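Lysine specific cysteine protease (Porphyromonas gingivalis, PDB 3KM5) cleaves proteins with strict specificity for lysyl bonds and carries haemolytic adhesin domains, of which this chain is the calcium-binding K2 beta jelly roll. Local coordinates at residues W33-S38 with G49-S54; L44-G49 with L170-Q175; Y68-D73 with Y155-H160; Y83-D88 with S140-R145. All blocks are in the same frame, centred on the assembly; numbering follows the deposited sequence. Where two conformers were deposited one is given.

Interaction 1: residues W33-S38 with G49-S54; sequences WLCLSS and GSNVVS. With CA (calcium ion), chain D.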
loop_
_atom_site.group_PDB
_atom_site.type_symbol
_atom_site.label_atom_id
_atom_site.label_comp_id
_atom_site.label_asym_id
_atom_site.label_seq_id
_atom_site.Cartn_x
_atom_site.Cartn_y
_atom_site.Cartn_z
ATOM N N TRP A 33 4.040 1.238 -6.722
ATOM C CA TRP A 33 3.778 0.116 -5.823
ATOM C C TRP A 33 4.549 -1.138 -6.235
ATOM O O TRP A 33 4.483 -1.551 -7.398
ATOM C CB TRP A 33 2.296 -0.205 -5.823
ATOM C CG TRP A 33 1.421 0.804 -5.134
ATOM C CD1 TRP A 33 0.713 1.786 -5.731
ATOM C CD2 TRP A 33 1.118 0.895 -3.730
ATOM N NE1 TRP A 33 -0.008 2.479 -4.815
ATOM C CE2 TRP A 33 0.235 1.980 -3.560
ATOM C CE3 TRP A 33 1.547 0.200 -2.601
ATOM C CZ2 TRP A 33 -0.304 2.308 -2.309
ATOM C CZ3 TRP A 33 1.041 0.555 -1.361
ATOM C CH2 TRP A 33 0.146 1.618 -1.228
ATOM N N LEU A 34 5.266 -1.733 -5.284
ATOM C CA LEU A 34 6.055 -2.940 -5.517
ATOM C C LEU A 34 5.848 -3.915 -4.370
ATOM O O LEU A 34 5.772 -3.508 -3.207
ATOM C CB LEU A 34 7.560 -2.636 -5.562
ATOM C CG LEU A 34 8.131 -1.809 -6.720
ATOM C CD1 LEU A 34 9.608 -1.591 -6.436
ATOM C CD2 LEU A 34 7.958 -2.512 -8.044
ATOM N N CYS A 35 5.864 -5.203 -4.679
ATOM C CA CYS A 35 5.936 -6.232 -3.666
ATOM C C CYS A 35 7.332 -6.238 -3.065
ATOM O O CYS A 35 8.310 -6.076 -3.782
ATOM C CB CYS A 35 5.659 -7.581 -4.308
ATOM S SG CYS A 35 5.978 -9.046 -3.262
ATOM N N LEU A 36 7.400 -6.331 -1.740
ATOM C CA LEU A 36 8.658 -6.512 -1.005
ATOM C C LEU A 36 8.585 -7.789 -0.182
ATOM O O LEU A 36 7.520 -8.111 0.366
ATOM C CB LEU A 36 8.911 -5.378 -0.035
ATOM C CG LEU A 36 8.904 -3.964 -0.603
ATOM C CD1 LEU A 36 9.124 -2.955 0.537
ATOM C CD2 LEU A 36 9.900 -3.776 -1.767
ATOM N N SER A 37 9.715 -8.508 -0.092
ATOM C CA SER A 37 9.830 -9.678 0.771
ATOM C C SER A 37 10.808 -9.467 1.922
ATOM O O SER A 37 11.906 -8.925 1.724
ATOM C CB SER A 37 10.322 -10.875 -0.029
ATOM O OG SER A 37 10.531 -11.966 0.856
ATOM N N SER A 38 10.411 -9.893 3.111
ATOM C CA SER A 38 11.275 -9.868 4.285
ATOM C C SER A 38 12.511 -10.760 4.123
ATOM O O SER A 38 13.484 -10.598 4.860
ATOM C CB SER A 38 10.505 -10.305 5.539
ATOM O OG SER A 38 10.032 -11.637 5.356
ATOM N N GLY A 49 3.033 -13.884 6.626
ATOM C CA GLY A 49 4.008 -14.442 5.697
ATOM C C GLY A 49 5.251 -13.593 5.541
ATOM O O GLY A 49 5.679 -12.975 6.525
ATOM N N SER A 50 5.826 -13.582 4.332
ATOM C CA SER A 50 7.049 -12.815 4.097
ATOM C C SER A 50 6.834 -11.559 3.271
ATOM O O SER A 50 7.693 -10.667 3.269
ATOM C CB SER A 50 8.137 -13.670 3.438
ATOM O OG SER A 50 7.806 -14.018 2.106
ATOM N N ASN A 51 5.696 -11.463 2.584
ATOM C CA ASN A 51 5.510 -10.409 1.576
ATOM C C ASN A 51 4.491 -9.319 1.919
ATOM O O ASN A 51 3.462 -9.557 2.525
ATOM C CB ASN A 51 5.091 -11.047 0.251
ATOM C CG ASN A 51 6.230 -11.860 -0.415
ATOM O OD1 ASN A 51 7.299 -11.998 0.150
ATOM N ND2 ASN A 51 5.993 -12.355 -1.596
ATOM N N VAL A 52 4.808 -8.124 1.472
ATOM C CA VAL A 52 3.858 -6.982 1.520
ATOM C C VAL A 52 3.837 -6.295 0.165
ATOM O O VAL A 52 4.594 -6.656 -0.717
ATOM C CB VAL A 52 4.307 -5.955 2.593
ATOM C CG1 VAL A 52 4.459 -6.668 3.966
ATOM C CG2 VAL A 52 5.607 -5.288 2.141
ATOM N N VAL A 53 2.997 -5.270 0.010
ATOM C CA VAL A 53 3.157 -4.318 -1.100
ATOM C C VAL A 53 3.555 -2.944 -0.498
ATOM O O VAL A 53 3.168 -2.633 0.644
ATOM C CB VAL A 53 1.899 -4.261 -1.984
ATOM C CG1 VAL A 53 0.746 -3.510 -1.282
ATOM C CG2 VAL A 53 2.203 -3.704 -3.396
ATOM N N SER A 54 4.296 -2.134 -1.255
ATOM C CA SER A 54 4.937 -0.926 -0.697
ATOM C C SER A 54 4.874 0.189 -1.710
ATOM O O SER A 54 4.893 -0.048 -2.911
ATOM C CB SER A 54 6.414 -1.219 -0.403
ATOM O OG SER A 54 7.144 -1.408 -1.615
HETATM CA CA CA D . 1.810 -11.017 3.390
HETATM O O HOH W 1 7.880 -11.278 7.392
HETATM O O HOH W 2 -0.005 -12.172 4.365
#
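L34 and L36 show how an antiparallel pair is zipped by its backbone, each exchanging two N-H...O bonds with its opposite number, S54 and V52, on a strand segment running at 143° to its own. The bond from L34 N to S54 O is 2.9 Å long, and the one from V52 N to L36 O also measures 2.9 Å. Beyond the last bridge, S38 N still reaches S50 O at 2.8 Å.

Among side-chain bonds, S54 OG stands out. With chi1 of 68° it lies between its own backbone N and carbonyl carbon, and donates to L34 O at 3.0 Å. As S54 N donates to the same oxygen, L34 O is gripped from opposite faces of its plane. The ND2 of N51 bonds to F9 O.

Metal binding falls to the backbone: N51 turns its O to the calcium ion, 2.4 Å away.

Carbon contacts occur on both faces. L36 CD1 presses on S54 CB at a tight 3.4 Å, while W33 CE3 meets V53 CG1 at 4.0 Å, the two side chains crossing obliquely.

In the fold, strand 51-56 lies between strand 34-37 and strand 168-177, with W33 and V53 touching L69 of the facing strand 66-70.

Interaction 2: residues L44-G49 with L170-Q175; sequences LTAHGG and LLDDIQ. With CA (calcium ion), chain D.
The 44-48 loop runs 15° from the direction of 170-173 but without strand pairing, the backbone N-H groups of H47 and G48 turned to the carboxylate of D172. This is one wall of a calcium site in the jelly-roll domain, and it illustrates how a metal can tie an irregular loop to a strand. D172 grips the ion with both oxygens, OD1 at 2.5 Å and OD2 at 2.6 Å, and G48 adds its carbonyl O at 2.5 Å. T8, E10, N51 and a water complete the shell.

The D172 carboxylate is also held by N-H groups, one of them from G48, itself a ligand through its O. G48 N donates to OD2 almost straight (173°) from above the carboxylate plane, H47 N adds a weak bond to the same oxygen, and OD1 takes a weak one from D173 N. At D173 the strand makes a G1 beta bulge, D173 and I174 both facing E7, and the D173 carboxylate leans back to the loop. A few residues away, L44 CD1 packs on L170 CD1 at 3.5 Å as the two side chains slide past each other in opposite directions.

H47 stacks on Y83. Its ring stands at 73° to the carboxylate of D173, whose OD1 accepts from the calcium-bound water while its OD2 accepts a hydrogen bond from H47 ND1 on the anti lone pair at 2.7 Å.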
loop_
_atom_site.group_PDB
_atom_site.type_symbol
_atom_site.label_atom_id
_atom_site.label_comp_id
_atom_site.label_asym_id
_atom_site.label_seq_id
_atom_site.Cartn_x
_atom_site.Cartn_y
_atom_site.Cartn_z
ATOM N N LEU A 44 12.520 -5.231 6.893
ATOM C CA LEU A 44 11.100 -5.473 6.696
ATOM C C LEU A 44 10.588 -6.719 7.437
ATOM O O LEU A 44 11.208 -7.787 7.352
ATOM C CB LEU A 44 10.868 -5.642 5.208
ATOM C CG LEU A 44 9.432 -5.960 4.772
ATOM C CD1 LEU A 44 8.496 -4.765 5.039
ATOM C CD2 LEU A 44 9.414 -6.399 3.318
ATOM N N THR A 45 9.434 -6.577 8.095
ATOM C CA THR A 45 8.630 -7.693 8.563
ATOM C C THR A 45 7.206 -7.514 8.034
ATOM O O THR A 45 6.600 -6.469 8.214
ATOM C CB THR A 45 8.604 -7.766 10.101
ATOM O OG1 THR A 45 9.956 -7.803 10.575
ATOM C CG2 THR A 45 7.892 -9.034 10.594
ATOM N N ALA A 46 6.683 -8.544 7.384
ATOM C CA ALA A 46 5.308 -8.518 6.863
ATOM C C ALA A 46 4.302 -8.700 7.966
ATOM O O ALA A 46 4.628 -9.236 9.036
ATOM C CB ALA A 46 5.126 -9.617 5.827
ATOM N N HIS A 47 3.056 -8.316 7.684
ATOM C CA HIS A 47 1.979 -8.556 8.641
ATOM C C HIS A 47 1.692 -10.059 8.703
ATOM O O HIS A 47 1.492 -10.636 9.776
ATOM C CB HIS A 47 0.698 -7.853 8.231
ATOM C CG HIS A 47 -0.418 -8.060 9.191
ATOM N ND1 HIS A 47 -1.535 -8.805 8.902
ATOM C CD2 HIS A 47 -0.575 -7.618 10.462
ATOM C CE1 HIS A 47 -2.322 -8.849 9.961
ATOM N NE2 HIS A 47 -1.777 -8.107 10.911
ATOM N N GLY A 48 1.653 -10.675 7.525
ATOM C CA GLY A 48 1.534 -12.117 7.415
ATOM C C GLY A 48 2.502 -12.679 6.395
ATOM O O GLY A 48 2.795 -12.061 5.396
ATOM N N GLY A 49 3.033 -13.884 6.626
ATOM C CA GLY A 49 4.008 -14.442 5.697
ATOM C C GLY A 49 5.251 -13.593 5.541
ATOM O O GLY A 49 5.679 -12.975 6.525
ATOM N N LEU A 170 3.178 0.516 3.708
ATOM C CA LEU A 170 3.068 -0.894 3.338
ATOM C C LEU A 170 1.613 -1.338 3.518
ATOM O O LEU A 170 0.957 -0.874 4.472
ATOM C CB LEU A 170 3.923 -1.762 4.252
ATOM C CG LEU A 170 5.352 -1.295 4.468
ATOM C CD1 LEU A 170 6.098 -2.222 5.445
ATOM C CD2 LEU A 170 6.081 -1.186 3.148
ATOM N N LEU A 171 1.150 -2.303 2.705
ATOM C CA LEU A 171 -0.154 -2.930 2.882
ATOM C C LEU A 171 0.021 -4.421 2.889
ATOM O O LEU A 171 0.896 -4.945 2.214
ATOM C CB LEU A 171 -1.168 -2.568 1.782
ATOM C CG LEU A 171 -1.357 -1.090 1.524
ATOM C CD1 LEU A 171 -2.127 -0.840 0.232
ATOM C CD2 LEU A 171 -2.108 -0.445 2.680
ATOM N N ASP A 172 -0.832 -5.097 3.643
ATOM C CA ASP A 172 -0.844 -6.568 3.619
ATOM C C ASP A 172 -2.227 -7.052 4.044
ATOM O O ASP A 172 -2.999 -6.339 4.645
ATOM C CB ASP A 172 0.266 -7.067 4.541
ATOM C CG ASP A 172 0.696 -8.514 4.264
ATOM O OD1 ASP A 172 0.239 -9.099 3.269
ATOM O OD2 ASP A 172 1.569 -8.992 5.023
ATOM N N ASP A 173 -2.519 -8.299 3.688
ATOM C CA ASP A 173 -3.706 -8.997 4.151
ATOM C C ASP A 173 -4.975 -8.196 3.860
ATOM O O ASP A 173 -5.816 -7.907 4.734
ATOM C CB ASP A 173 -3.559 -9.410 5.642
ATOM C CG ASP A 173 -2.565 -10.532 5.822
ATOM O OD1 ASP A 173 -2.422 -11.348 4.896
ATOM O OD2 ASP A 173 -1.830 -10.558 6.838
ATOM N N ILE A 174 -5.134 -7.879 2.586
ATOM C CA ILE A 174 -6.271 -7.117 2.105
ATOM C C ILE A 174 -7.458 -8.049 1.790
ATOM O O ILE A 174 -7.422 -8.796 0.786
ATOM C CB ILE A 174 -5.919 -6.302 0.819
ATOM C CG1 ILE A 174 -4.647 -5.476 1.037
ATOM C CG2 ILE A 174 -7.120 -5.482 0.379
ATOM C CD1 ILE A 174 -4.110 -4.898 -0.247
ATOM N N GLN A 175 -8.473 -8.018 2.652
ATOM C CA GLN A 175 -9.583 -8.974 2.629
ATOM C C GLN A 175 -10.800 -8.300 2.054
ATOM O O GLN A 175 -11.206 -7.247 2.529
ATOM C CB GLN A 175 -9.885 -9.444 4.030
ATOM C CG GLN A 175 -11.049 -10.407 4.103
ATOM C CD GLN A 175 -11.414 -10.748 5.494
ATOM O OE1 GLN A 175 -11.098 -11.836 5.976
ATOM N NE2 GLN A 175 -12.076 -9.816 6.171
HETATM CA CA CA D . 1.810 -11.017 3.390
HETATM O O HOH W 2 -0.005 -12.172 4.365
#

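Interaction 3: residues Y68-D73 with Y155-H160; sequences YLISKD and YVAFRH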
loop_
_atom_site.group_PDB
_atom_site.type_symbol
_atom_site.label_atom_id
_atom_site.label_comp_id
_atom_site.label_asym_id
_atom_site.label_seq_id
_atom_site.Cartn_x
_atom_site.Cartn_y
_atom_site.Cartn_z
ATOM N N TYR A 68 -1.128 4.557 -7.802
ATOM C CA TYR A 68 -2.335 3.729 -7.639
ATOM C C TYR A 68 -2.030 2.239 -7.708
ATOM O O TYR A 68 -1.344 1.771 -8.609
ATOM C CB TYR A 68 -3.357 4.052 -8.752
ATOM C CG TYR A 68 -3.978 5.438 -8.788
ATOM C CD1 TYR A 68 -5.351 5.614 -8.564
ATOM C CD2 TYR A 68 -3.237 6.510 -9.152
ATOM C CE1 TYR A 68 -5.941 6.849 -8.659
ATOM C CE2 TYR A 68 -3.831 7.774 -9.246
ATOM C CZ TYR A 68 -5.169 7.914 -9.003
ATOM O OH TYR A 68 -5.722 9.193 -9.118
ATOM N N LEU A 69 -2.624 1.537 -6.784
ATOM C CA LEU A 69 -2.618 0.074 -6.744
ATOM C C LEU A 69 -4.073 -0.369 -6.919
ATOM O O LEU A 69 -4.907 -0.079 -6.056
ATOM C CB LEU A 69 -2.053 -0.407 -5.414
ATOM C CG LEU A 69 -2.129 -1.916 -5.149
ATOM C CD1 LEU A 69 -1.215 -2.623 -6.086
ATOM C CD2 LEU A 69 -1.700 -2.185 -3.755
ATOM N N ILE A 70 -4.367 -1.073 -8.007
ATOM C CA ILE A 70 -5.733 -1.366 -8.439
ATOM C C ILE A 70 -6.031 -2.865 -8.482
ATOM O O ILE A 70 -5.306 -3.658 -9.094
ATOM C CB ILE A 70 -5.999 -0.742 -9.842
ATOM C CG1 ILE A 70 -5.715 0.756 -9.800
ATOM C CG2 ILE A 70 -7.432 -0.974 -10.331
ATOM C CD1 ILE A 70 -5.691 1.475 -11.187
ATOM N N SER A 71 -7.099 -3.249 -7.793
ATOM C CA SER A 71 -7.485 -4.658 -7.697
ATOM C C SER A 71 -7.968 -5.199 -9.035
ATOM O O SER A 71 -8.239 -4.486 -9.978
ATOM C CB SER A 71 -8.607 -4.843 -6.683
ATOM O OG SER A 71 -9.838 -4.277 -7.141
ATOM N N LYS A 72 -8.111 -6.517 -9.070
ATOM C CA LYS A 72 -8.888 -7.210 -10.084
ATOM C C LYS A 72 -10.358 -6.839 -9.902
ATOM O O LYS A 72 -10.755 -6.205 -8.900
ATOM C CB LYS A 72 -8.675 -8.735 -9.933
ATOM C CG LYS A 72 -9.299 -9.338 -8.683
ATOM C CD LYS A 72 -8.925 -10.836 -8.559
ATOM C CE LYS A 72 -9.519 -11.482 -7.323
ATOM N NZ LYS A 72 -9.203 -12.945 -7.241
ATOM N N ASP A 73 -11.183 -7.253 -10.859
ATOM C CA ASP A 73 -12.632 -7.101 -10.750
ATOM C C ASP A 73 -13.141 -7.842 -9.508
ATOM O O ASP A 73 -12.957 -9.063 -9.376
ATOM C CB ASP A 73 -13.282 -7.626 -12.038
ATOM C CG ASP A 73 -14.770 -7.438 -12.075
ATOM O OD1 ASP A 73 -15.431 -7.388 -11.017
ATOM O OD2 ASP A 73 -15.309 -7.336 -13.201
ATOM N N TYR A 155 -13.752 -2.096 -8.945
ATOM C CA TYR A 155 -12.323 -2.086 -8.634
ATOM C C TYR A 155 -12.098 -1.245 -7.413
ATOM O O TYR A 155 -12.746 -0.216 -7.232
ATOM C CB TYR A 155 -11.496 -1.524 -9.802
ATOM C CG TYR A 155 -11.669 -2.237 -11.132
ATOM C CD1 TYR A 155 -11.002 -3.433 -11.401
ATOM C CD2 TYR A 155 -12.495 -1.721 -12.121
ATOM C CE1 TYR A 155 -11.136 -4.074 -12.611
ATOM C CE2 TYR A 155 -12.646 -2.379 -13.346
ATOM C CZ TYR A 155 -11.973 -3.549 -13.579
ATOM O OH TYR A 155 -12.150 -4.148 -14.821
ATOM N N VAL A 156 -11.152 -1.689 -6.596
ATOM C CA VAL A 156 -10.723 -0.970 -5.413
ATOM C C VAL A 156 -9.265 -0.565 -5.640
ATOM O O VAL A 156 -8.449 -1.384 -6.051
ATOM C CB VAL A 156 -10.873 -1.845 -4.166
ATOM C CG1 VAL A 156 -10.240 -1.144 -2.927
ATOM C CG2 VAL A 156 -12.344 -2.189 -3.902
ATOM N N ALA A 157 -8.954 0.694 -5.387
ATOM C CA ALA A 157 -7.601 1.198 -5.525
ATOM C C ALA A 157 -7.099 1.753 -4.209
ATOM O O ALA A 157 -7.868 2.332 -3.439
ATOM C CB ALA A 157 -7.562 2.329 -6.579
ATOM N N PHE A 158 -5.806 1.588 -3.959
ATOM C CA PHE A 158 -5.099 2.277 -2.880
ATOM C C PHE A 158 -4.176 3.278 -3.556
ATOM O O PHE A 158 -3.396 2.939 -4.471
ATOM C CB PHE A 158 -4.293 1.274 -2.040
ATOM C CG PHE A 158 -5.132 0.314 -1.318
ATOM C CD1 PHE A 158 -5.462 0.537 0.018
ATOM C CD2 PHE A 158 -5.571 -0.838 -1.928
ATOM C CE1 PHE A 158 -6.265 -0.353 0.713
ATOM C CE2 PHE A 158 -6.367 -1.738 -1.243
ATOM C CZ PHE A 158 -6.708 -1.502 0.100
ATOM N N ARG A 159 -4.262 4.528 -3.111
ATOM C CA ARG A 159 -3.574 5.637 -3.757
ATOM C C ARG A 159 -2.685 6.303 -2.732
ATOM O O ARG A 159 -3.183 6.860 -1.763
ATOM C CB ARG A 159 -4.580 6.629 -4.336
ATOM C CG ARG A 159 -3.933 7.754 -5.134
ATOM C CD ARG A 159 -4.994 8.752 -5.499
ATOM N NE ARG A 159 -4.488 9.916 -6.210
ATOM C CZ ARG A 159 -5.207 10.991 -6.518
ATOM N NH1 ARG A 159 -6.494 11.074 -6.159
ATOM N NH2 ARG A 159 -4.634 11.982 -7.175
ATOM N N HIS A 160 -1.374 6.226 -2.920
ATOM C CA HIS A 160 -0.408 6.903 -2.065
ATOM C C HIS A 160 -0.130 8.243 -2.728
ATOM O O HIS A 160 0.416 8.305 -3.843
ATOM C CB HIS A 160 0.873 6.037 -1.947
ATOM C CG HIS A 160 1.965 6.600 -1.085
ATOM N ND1 HIS A 160 3.285 6.255 -1.286
ATOM C CD2 HIS A 160 1.945 7.418 0.006
ATOM C CE1 HIS A 160 4.024 6.784 -0.329
ATOM N NE2 HIS A 160 3.242 7.513 0.452
#
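Y68 and R159 meet as a non-hydrogen-bonded antiparallel pair whose side chains lie side by side and point the same way. The arginine chain is extended from CG to NE and runs over one face of the tyrosine ring: R159 CG sits above its centre, 4.0 Å from the centroid, in a CH-pi contact. Further out the roles are exchanged, since Y68 OH lies over the middle of the guanidinium face, 3.2 Å from R159 CZ. The two planes are only 16° apart. The contact is one of packing, not a hydrogen bond: R159 NE stands at a poor angle to the hydroxyl and makes a salt bridge with D66 instead.

Next along, L69 and F158 exchange 2.8 Å backbone bonds, from L69 N to F158 O and from F158 N to L69 O, with their side chains on the opposite side from Y68. Strands 66-70 and 155-161 are neighbours in the five-stranded antiparallel sheet of the jelly roll, and L69 and F158 point into the core between the two sheets, where L171 of the other sheet touches F158.

Y155 lies at the other end of the contact. Its CB packs on I70 CG2, and its ring edge, at CD1, receives S71 O at 3.3 Å. The adjoining S71 OG works in both directions: it accepts a nearly straight bond from V156 N (3.0 Å, 178°) and donates to K72 O at 2.8 Å.

Interaction 4: residues Y83-D88 with S140-R145; sequences YYAVND and SVWIER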
loop_
_atom_site.group_PDB
_atom_site.type_symbol
_atom_site.label_atom_id
_atom_site.label_comp_id
_atom_site.label_asym_id
_atom_site.label_seq_id
_atom_site.Cartn_x
_atom_site.Cartn_y
_atom_site.Cartn_z
ATOM N N TYR A 83 -4.455 -4.183 6.513
ATOM C CA TYR A 83 -3.481 -3.693 7.475
ATOM C C TYR A 83 -2.428 -2.877 6.751
ATOM O O TYR A 83 -1.978 -3.255 5.687
ATOM C CB TYR A 83 -2.823 -4.860 8.247
ATOM C CG TYR A 83 -3.818 -5.758 8.932
ATOM C CD1 TYR A 83 -4.147 -5.611 10.267
ATOM C CD2 TYR A 83 -4.444 -6.777 8.212
ATOM C CE1 TYR A 83 -5.112 -6.471 10.877
ATOM C CE2 TYR A 83 -5.382 -7.589 8.792
ATOM C CZ TYR A 83 -5.705 -7.455 10.118
ATOM O OH TYR A 83 -6.679 -8.287 10.683
ATOM N N TYR A 84 -2.068 -1.730 7.337
ATOM C CA TYR A 84 -0.989 -0.914 6.828
ATOM C C TYR A 84 0.061 -0.684 7.882
ATOM O O TYR A 84 -0.176 -0.799 9.080
ATOM C CB TYR A 84 -1.521 0.410 6.281
ATOM C CG TYR A 84 -1.872 1.487 7.287
ATOM C CD1 TYR A 84 -0.900 2.316 7.827
ATOM C CD2 TYR A 84 -3.175 1.662 7.701
ATOM C CE1 TYR A 84 -1.218 3.296 8.732
ATOM C CE2 TYR A 84 -3.505 2.677 8.576
ATOM C CZ TYR A 84 -2.535 3.459 9.105
ATOM O OH TYR A 84 -2.889 4.458 9.994
ATOM N N ALA A 85 1.238 -0.320 7.406
ATOM C CA ALA A 85 2.339 0.034 8.291
ATOM C C ALA A 85 3.107 1.207 7.674
ATOM O O ALA A 85 3.238 1.314 6.482
ATOM C CB ALA A 85 3.266 -1.184 8.522
ATOM N N VAL A 86 3.601 2.080 8.530
ATOM C CA VAL A 86 4.442 3.197 8.090
ATOM C C VAL A 86 5.683 3.215 8.981
ATOM O O VAL A 86 5.775 2.468 9.935
ATOM C CB VAL A 86 3.716 4.571 8.161
ATOM C CG1 VAL A 86 2.519 4.591 7.221
ATOM C CG2 VAL A 86 3.253 4.889 9.579
ATOM N N ASN A 87 6.639 4.053 8.625
ATOM C CA ASN A 87 7.802 4.302 9.496
ATOM C C ASN A 87 7.345 5.288 10.552
ATOM O O ASN A 87 7.025 6.442 10.227
ATOM C CB ASN A 87 8.939 4.899 8.670
ATOM C CG ASN A 87 10.166 5.181 9.475
ATOM O OD1 ASN A 87 10.118 5.329 10.699
ATOM N ND2 ASN A 87 11.290 5.211 8.796
ATOM N N ASP A 88 7.257 4.840 11.803
ATOM C CA ASP A 88 6.630 5.679 12.821
ATOM C C ASP A 88 7.483 6.885 13.215
ATOM O O ASP A 88 6.980 7.782 13.893
ATOM C CB ASP A 88 6.153 4.824 13.992
ATOM C CG ASP A 88 5.048 3.829 13.567
ATOM O OD1 ASP A 88 4.216 4.175 12.689
ATOM O OD2 ASP A 88 5.007 2.698 14.087
ATOM N N SER A 140 7.548 0.480 13.391
ATOM C CA SER A 140 6.549 0.267 12.314
ATOM C C SER A 140 5.493 -0.749 12.777
ATOM O O SER A 140 5.702 -1.958 12.710
ATOM C CB SER A 140 7.277 -0.205 11.037
ATOM O OG SER A 140 6.461 -0.203 9.868
ATOM N N VAL A 141 4.358 -0.236 13.246
ATOM C CA VAL A 141 3.256 -1.045 13.805
ATOM C C VAL A 141 2.175 -1.291 12.721
ATOM O O VAL A 141 1.849 -0.364 11.978
ATOM C CB VAL A 141 2.610 -0.291 14.996
ATOM C CG1 VAL A 141 1.389 -1.014 15.538
ATOM C CG2 VAL A 141 3.637 -0.035 16.112
ATOM N N TRP A 142 1.617 -2.506 12.639
ATOM C CA TRP A 142 0.516 -2.778 11.656
ATOM C C TRP A 142 -0.831 -2.353 12.207
ATOM O O TRP A 142 -1.201 -2.722 13.324
ATOM C CB TRP A 142 0.468 -4.264 11.298
ATOM C CG TRP A 142 1.618 -4.626 10.485
ATOM C CD1 TRP A 142 2.840 -5.083 10.927
ATOM C CD2 TRP A 142 1.738 -4.485 9.069
ATOM N NE1 TRP A 142 3.672 -5.285 9.855
ATOM C CE2 TRP A 142 3.044 -4.870 8.712
ATOM C CE3 TRP A 142 0.880 -4.031 8.072
ATOM C CZ2 TRP A 142 3.489 -4.863 7.402
ATOM C CZ3 TRP A 142 1.335 -4.030 6.762
ATOM C CH2 TRP A 142 2.619 -4.459 6.445
ATOM N N ILE A 143 -1.565 -1.599 11.396
ATOM C CA ILE A 143 -2.809 -0.961 11.802
ATOM C C ILE A 143 -3.960 -1.477 10.945
ATOM O O ILE A 143 -3.868 -1.455 9.719
ATOM C CB ILE A 143 -2.677 0.552 11.594
ATOM C CG1 ILE A 143 -1.529 1.105 12.460
ATOM C CG2 ILE A 143 -3.994 1.275 11.902
ATOM C CD1 ILE A 143 -1.710 0.846 13.892
ATOM N N GLU A 144 -5.068 -1.890 11.571
ATOM C CA GLU A 144 -6.220 -2.427 10.867
ATOM C C GLU A 144 -7.164 -1.305 10.420
ATOM O O GLU A 144 -7.410 -0.364 11.165
ATOM C CB GLU A 144 -6.977 -3.424 11.760
ATOM C CG GLU A 144 -8.125 -4.135 11.021
ATOM C CD GLU A 144 -8.866 -5.184 11.825
ATOM O OE1 GLU A 144 -8.541 -5.424 13.001
ATOM O OE2 GLU A 144 -9.814 -5.767 11.252
ATOM N N ARG A 145 -7.731 -1.455 9.238
ATOM C CA ARG A 145 -8.807 -0.605 8.739
ATOM C C ARG A 145 -9.863 -1.428 8.063
ATOM O O ARG A 145 -9.522 -2.426 7.461
ATOM C CB ARG A 145 -8.248 0.402 7.717
ATOM C CG ARG A 145 -7.305 1.442 8.302
ATOM C CD ARG A 145 -8.017 2.432 9.190
ATOM N NE ARG A 145 -7.131 3.425 9.807
ATOM C CZ ARG A 145 -6.741 3.433 11.079
ATOM N NH1 ARG A 145 -7.045 2.460 11.924
ATOM N NH2 ARG A 145 -5.971 4.414 11.520
HETATM O O HOH W 3 2.686 1.861 11.390
#
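W142 and A85 give a worked example of a methyl group seated on an indole. Followed outward, W142 CB starts beside Y84 O. Its CG is anti to the carbonyl carbon (chi1 -71°), and from there the ring passes across the neighbouring strand. CD2 and CE2 come under A85 CB, which sits over the centre of the six-membered ring, 3.5 Å from the centroid and just 6° off its normal, a CH-pi contact. CE3 approaches the Y84 carbonyl, 3.5 Å from Y84 C, as well as Y83 CB. CZ3 lies 3.6 Å from Y83 O, which meets the ring at its edge, and at the tip CH2 again touches A85 CB. The H47 ring also meets this indole, their planes at about 55°.

The backbones join through Y84 and I143, with I143 N donating to Y84 O at 2.8 Å and Y84 N donating back to I143 O. On the other face of the sheet, the I143 and Y84 side chains lie side by side, pointing the same way, with I143 CB over one ring face toward the rim, while R145 NE comes to the ring edge and forms a salt bridge with E115. On the W142 side, E144 CB rests against Y83 CE1.

Past the regular pairing, S140 OG donates to V86 O at 2.8 Å from well above the carbonyl plane. V141 N reaches D88 OD2 at 3.1 Å, on the syn side. Polar side chains thus continue the pairing beyond the Y84-I143 bridge, at the flank of the six-stranded antiparallel sheet of this cleaved-adhesin jelly roll.

Overall arrangement
Three of the four contacts reach one antiparallel sheet. Strand 168-177 runs between strands 51-56 and 79-86, so interactions 1, 2 and 4 lie side by side: the centres of 1 and 2 are about 7 Å apart and those of 2 and 4 about 9 Å. Interaction 3 is in the opposing sheet, its centre about 16 Å from those of interactions 1 and 2, and meets them through the core, where L171 and W33 reach F158 and L69. Along the chain, interactions 1 and 2 alternate and share G49, while interaction 4 falls within the span of 3, and 3 within that of 2. The calcium ion held by interactions 1 and 2, with T8 and E10, thus joins an early loop to the last strand.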